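Zinc finger (CCCH type) motif-containing protein (Toxoplasma gondii, PDB 7NG2) probably reads N6-methyladenosine in mRNA through its YTH domain, the part present in this chain, and so links this mark to polyadenylation. Local coordinates at residues R15-K20 with S129-V135; G34-K40 with L94-V100. One frame throughout, in Å; residues are numbered along the deposited sequence.

Each contact ties one outermost strand of the same mixed beta-sheet to a longer strand: 134-135 to 14-21 in contact 1, 35-36 to 98-109 in contact 2. Each pairing is antiparallel and runs into a loop. Contact 1 lies about 7 Å from the chain centre, contact 2 about 11 Å (centre to centre), and each is only partly buried. Contact 1 is the more polar: a salt bridge, an aspartate and waters join its backbone bonds. Contact 2 relies on backbone bonds and packing around W36 and F98, with one bridging water. Contact 2 is nested along the chain inside the loop that contact 1 closes. The two touch where I19 CG2 lies 3.3 Å from W36 NE1.

Contact 1 of 2, residues R15-K20 with S129-V135; sequences RFFIIK and SRDGTEV
This contact closes one edge of the YTH-domain beta-sheet. Extended R15-K20 runs antiparallel to S129-V135, which form a type II turn at R130-T133 and then a short, weakly bonded strand at 134-135. F17 faces E134 as a non-hydrogen-bonded pair, CA-CA 4.4 Å. The backbone bonds are V135 N to F16 O (3.0 Å), I18 N to T133 O (2.8 Å) and G132 N to I18 O (2.7 Å). G132 takes positive phi (90°). Beyond it D131, chi1 t, stands in for the backbone: K20 N donates to D131 OD1 at 3.0 Å. T133 N (3.1 Å) closes the turn onto R130 O, to which T133 OG1 (chi1 m, 2.9 Å) also donates.

E134 is extended (chi1 t, chi2 t). Its CG sits over the F17 ring face in a CH-pi contact, and its carboxylate meets R15 (m, t, p) in a salt bridge: NE to OE2 and NH2 to OE1, both 2.8 Å. I18 (m, t) sets CD1 3.8 Å from V135 CG1. K20 curls back (m, m, m, t); its NZ bonds S61, and water joins NZ to S129 O. Another water accepts from F16 N (3.0 Å) and donates to E134 OE2 (2.7 Å) and V135 O (2.8 Å).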
# COMPACT_ATOMS: atom_id res chain seq x y z
N ARG A 15 1.79 3.17 -10.35
CA ARG A 15 0.52 3.57 -9.77
C ARG A 15 0.62 3.39 -8.27
O ARG A 15 1.34 2.52 -7.79
CB ARG A 15 -0.66 2.79 -10.36
CG ARG A 15 -0.92 3.14 -11.83
CD ARG A 15 -2.02 2.32 -12.46
NE ARG A 15 -3.32 2.69 -11.93
CZ ARG A 15 -4.46 2.15 -12.35
NH1 ARG A 15 -4.44 1.23 -13.30
NH2 ARG A 15 -5.61 2.55 -11.82
N PHE A 16 -0.10 4.24 -7.53
CA PHE A 16 0.06 4.36 -6.08
C PHE A 16 -1.31 4.30 -5.42
O PHE A 16 -2.20 5.10 -5.75
CB PHE A 16 0.69 5.72 -5.74
CG PHE A 16 2.03 5.97 -6.36
CD1 PHE A 16 2.14 6.49 -7.64
CD2 PHE A 16 3.19 5.71 -5.66
CE1 PHE A 16 3.38 6.75 -8.21
CE2 PHE A 16 4.44 5.96 -6.22
CZ PHE A 16 4.52 6.47 -7.50
N PHE A 17 -1.48 3.38 -4.48
CA PHE A 17 -2.76 3.19 -3.82
C PHE A 17 -2.56 3.23 -2.31
O PHE A 17 -1.60 2.66 -1.79
CB PHE A 17 -3.38 1.83 -4.18
CG PHE A 17 -3.70 1.70 -5.64
CD1 PHE A 17 -2.74 1.22 -6.53
CD2 PHE A 17 -4.94 2.06 -6.13
CE1 PHE A 17 -3.01 1.10 -7.88
CE2 PHE A 17 -5.22 1.94 -7.49
CZ PHE A 17 -4.25 1.45 -8.36
N ILE A 18 -3.47 3.91 -1.61
CA ILE A 18 -3.49 3.92 -0.15
C ILE A 18 -4.23 2.69 0.35
O ILE A 18 -5.31 2.35 -0.14
CB ILE A 18 -4.10 5.24 0.37
CG1 ILE A 18 -3.19 6.40 -0.07
CG2 ILE A 18 -4.25 5.21 1.90
CD1 ILE A 18 -3.71 7.78 0.18
N ILE A 19 -3.62 1.99 1.31
CA ILE A 19 -4.19 0.80 1.93
C ILE A 19 -4.48 1.14 3.38
O ILE A 19 -3.60 1.63 4.09
CB ILE A 19 -3.20 -0.37 1.86
CG1 ILE A 19 -2.97 -0.80 0.41
CG2 ILE A 19 -3.67 -1.52 2.75
CD1 ILE A 19 -4.19 -1.42 -0.22
N LYS A 20 -5.70 0.87 3.83
CA LYS A 20 -6.06 1.05 5.23
C LYS A 20 -6.12 -0.30 5.93
O LYS A 20 -6.46 -1.32 5.32
CB LYS A 20 -7.41 1.76 5.35
CG LYS A 20 -7.47 3.16 4.74
CD LYS A 20 -6.48 4.14 5.38
CE LYS A 20 -6.88 4.47 6.81
NZ LYS A 20 -6.05 5.60 7.33
N SER A 129 -8.39 9.57 2.97
CA SER A 129 -8.25 8.45 2.05
C SER A 129 -8.90 7.20 2.62
O SER A 129 -8.72 6.87 3.79
CB SER A 129 -6.78 8.16 1.82
OG SER A 129 -6.11 9.28 1.27
N ARG A 130 -9.64 6.50 1.78
CA ARG A 130 -10.21 5.21 2.14
C ARG A 130 -9.34 4.09 1.58
O ARG A 130 -8.41 4.31 0.80
CB ARG A 130 -11.64 5.09 1.61
CG ARG A 130 -12.68 5.77 2.51
CD ARG A 130 -12.95 4.92 3.74
NE ARG A 130 -13.40 3.57 3.40
CZ ARG A 130 -12.70 2.45 3.61
NH1 ARG A 130 -11.49 2.50 4.17
NH2 ARG A 130 -13.21 1.28 3.26
N ASP A 131 -9.65 2.87 1.99
CA ASP A 131 -8.88 1.72 1.51
C ASP A 131 -9.00 1.62 -0.01
O ASP A 131 -10.10 1.58 -0.56
CB ASP A 131 -9.44 0.46 2.16
CG ASP A 131 -8.63 -0.76 1.83
OD1 ASP A 131 -7.40 -0.72 2.01
OD2 ASP A 131 -9.22 -1.77 1.40
N GLY A 132 -7.85 1.59 -0.69
CA GLY A 132 -7.79 1.50 -2.14
C GLY A 132 -7.79 2.82 -2.88
O GLY A 132 -7.77 2.81 -4.12
N THR A 133 -7.81 3.95 -2.18
CA THR A 133 -7.81 5.24 -2.86
C THR A 133 -6.52 5.40 -3.67
O THR A 133 -5.42 5.24 -3.13
CB THR A 133 -7.90 6.36 -1.83
OG1 THR A 133 -9.17 6.32 -1.17
CG2 THR A 133 -7.73 7.72 -2.50
N GLU A 134 -6.65 5.76 -4.94
CA GLU A 134 -5.48 6.00 -5.78
C GLU A 134 -5.04 7.45 -5.67
O GLU A 134 -5.86 8.36 -5.55
CB GLU A 134 -5.75 5.64 -7.24
CG GLU A 134 -4.48 5.54 -8.06
CD GLU A 134 -4.65 4.96 -9.45
OE1 GLU A 134 -5.78 4.60 -9.86
OE2 GLU A 134 -3.62 4.88 -10.17
N VAL A 135 -3.72 7.66 -5.63
CA VAL A 135 -3.20 9.03 -5.68
C VAL A 135 -2.47 9.26 -7.00
O VAL A 135 -1.92 8.32 -7.59
CB VAL A 135 -2.31 9.39 -4.48
CG1 VAL A 135 -3.09 9.34 -3.18
CG2 VAL A 135 -1.07 8.51 -4.43
O HOH W 1 -1.39 6.22 -9.30
O HOH W 2 -6.84 7.71 5.70

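Contact 2 of 2, residues G34-K40 with L94-V100; sequences GVWATSK and LGSNFRV
G34-K40 follows helix 24-33 and runs antiparallel to L94-V100, their end-to-end directions 147° apart. G34 leaves the helix with positive phi (66°), strand 35-36 follows, and S39 is the N-cap of helix 40-52, its OG capping N42 N. V35 faces R99 as a non-hydrogen-bonded pair (CA-CA 4.5 Å), and W36 faces F98 as a hydrogen-bonded one (5.6 Å). The bonds are V100 N to G34 O (2.9 Å), W36 N to F98 O (2.9 Å), F98 N to W36 O (2.8 Å) and G95 N to T38 O (2.8 Å). A water fills the gap between T38 N and S96 O.

W36 (chi1 t) and F98 (chi1 p) share a sheet face. F98 folds back: W36 O lies over its ring face, T38 CG2 meets its edge, and its CZ is 3.9 Å from W36 CD1. V100 CG2 meets W36 CB at 3.7 Å. A37 is a small knob: its CB packs 3.3 Å from N97 OD1 and 4.0 Å from L94 CD1. N97 OD1 bonds Q91 NE2, and ND2 bonds L82 O. G34 keeps the chains close; a CB there would crowd V100 O.

In other YTH domains the GVW tryptophan lines the methyladenosine cage, as W36 probably does. Its N and O bonds to F98 set its base; the indole packs outside the segments, edge-to-face with F60 and W87 and against I19 and I27.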
# COMPACT_ATOMS: atom_id res chain seq x y z
N GLY A 34 5.02 -11.00 3.96
CA GLY A 34 4.99 -10.45 2.62
C GLY A 34 3.68 -10.68 1.91
O GLY A 34 3.66 -11.14 0.76
N VAL A 35 2.57 -10.34 2.56
CA VAL A 35 1.25 -10.75 2.07
C VAL A 35 0.23 -9.68 2.44
O VAL A 35 0.35 -9.00 3.47
CB VAL A 35 0.88 -12.14 2.64
CG1 VAL A 35 0.80 -12.10 4.17
CG2 VAL A 35 -0.42 -12.66 2.03
N TRP A 36 -0.78 -9.54 1.59
CA TRP A 36 -1.92 -8.67 1.89
C TRP A 36 -3.16 -9.26 1.22
O TRP A 36 -3.07 -10.11 0.34
CB TRP A 36 -1.68 -7.23 1.40
CG TRP A 36 -2.62 -6.25 2.02
CD1 TRP A 36 -3.58 -5.52 1.38
CD2 TRP A 36 -2.71 -5.91 3.41
NE1 TRP A 36 -4.26 -4.74 2.29
CE2 TRP A 36 -3.75 -4.97 3.54
CE3 TRP A 36 -2.02 -6.33 4.55
CZ2 TRP A 36 -4.11 -4.42 4.78
CZ3 TRP A 36 -2.38 -5.79 5.78
CH2 TRP A 36 -3.41 -4.84 5.88
N ALA A 37 -4.33 -8.77 1.65
CA ALA A 37 -5.57 -9.04 0.95
C ALA A 37 -6.47 -7.83 1.13
O ALA A 37 -6.36 -7.11 2.13
CB ALA A 37 -6.28 -10.32 1.46
N THR A 38 -7.37 -7.61 0.18
CA THR A 38 -8.25 -6.46 0.23
C THR A 38 -9.64 -6.87 -0.23
O THR A 38 -9.89 -8.03 -0.57
CB THR A 38 -7.63 -5.28 -0.55
OG1 THR A 38 -8.40 -4.09 -0.33
CG2 THR A 38 -7.60 -5.58 -2.03
N SER A 39 -10.57 -5.92 -0.22
CA SER A 39 -11.93 -6.17 -0.65
C SER A 39 -11.94 -6.70 -2.09
O SER A 39 -11.00 -6.51 -2.86
CB SER A 39 -12.75 -4.89 -0.56
OG SER A 39 -12.36 -4.01 -1.61
N LYS A 40 -13.04 -7.37 -2.46
CA LYS A 40 -13.11 -7.92 -3.81
C LYS A 40 -13.04 -6.82 -4.86
O LYS A 40 -12.36 -6.98 -5.89
CB LYS A 40 -14.36 -8.79 -3.95
CG LYS A 40 -14.30 -10.03 -3.06
CD LYS A 40 -15.36 -11.06 -3.39
CE LYS A 40 -14.88 -12.47 -3.04
NZ LYS A 40 -13.92 -12.99 -4.06
N LEU A 94 -12.87 -11.16 1.79
CA LEU A 94 -11.81 -10.50 1.04
C LEU A 94 -11.55 -11.27 -0.25
O LEU A 94 -11.95 -12.42 -0.40
CB LEU A 94 -10.52 -10.46 1.86
CG LEU A 94 -10.59 -9.69 3.18
CD1 LEU A 94 -9.36 -9.95 4.04
CD2 LEU A 94 -10.73 -8.20 2.89
N GLY A 95 -10.86 -10.61 -1.18
CA GLY A 95 -10.26 -11.32 -2.29
C GLY A 95 -9.12 -12.21 -1.79
O GLY A 95 -8.79 -12.26 -0.61
N SER A 96 -8.51 -12.93 -2.73
CA SER A 96 -7.43 -13.83 -2.37
C SER A 96 -6.18 -13.04 -1.98
O SER A 96 -5.98 -11.89 -2.40
CB SER A 96 -7.10 -14.77 -3.52
OG SER A 96 -8.16 -15.67 -3.80
N ASN A 97 -5.33 -13.67 -1.17
CA ASN A 97 -4.08 -13.06 -0.75
C ASN A 97 -3.15 -12.84 -1.93
O ASN A 97 -3.10 -13.65 -2.86
CB ASN A 97 -3.37 -13.95 0.26
CG ASN A 97 -4.16 -14.11 1.55
OD1 ASN A 97 -4.91 -13.23 1.94
ND2 ASN A 97 -3.98 -15.24 2.21
N PHE A 98 -2.40 -11.75 -1.88
CA PHE A 98 -1.37 -11.50 -2.88
C PHE A 98 -0.07 -11.12 -2.18
O PHE A 98 -0.06 -10.68 -1.03
CB PHE A 98 -1.78 -10.44 -3.91
CG PHE A 98 -2.20 -9.11 -3.31
CD1 PHE A 98 -1.28 -8.11 -3.11
CD2 PHE A 98 -3.53 -8.87 -3.00
CE1 PHE A 98 -1.67 -6.88 -2.59
CE2 PHE A 98 -3.93 -7.65 -2.48
CZ PHE A 98 -2.99 -6.65 -2.28
N ARG A 99 1.04 -11.32 -2.89
CA ARG A 99 2.35 -11.04 -2.33
C ARG A 99 2.64 -9.55 -2.36
O ARG A 99 2.32 -8.85 -3.33
CB ARG A 99 3.43 -11.80 -3.10
CG ARG A 99 3.55 -13.26 -2.69
CD ARG A 99 4.79 -13.92 -3.27
NE ARG A 99 4.73 -14.04 -4.72
CZ ARG A 99 5.60 -13.47 -5.56
NH1 ARG A 99 6.60 -12.75 -5.09
NH2 ARG A 99 5.46 -13.63 -6.87
N VAL A 100 3.27 -9.07 -1.29
CA VAL A 100 3.73 -7.69 -1.16
C VAL A 100 5.18 -7.73 -0.69
O VAL A 100 5.55 -8.55 0.16
CB VAL A 100 2.87 -6.91 -0.14
CG1 VAL A 100 3.41 -5.49 0.06
CG2 VAL A 100 1.44 -6.87 -0.60
O HOH W 3 -7.05 -9.34 -2.17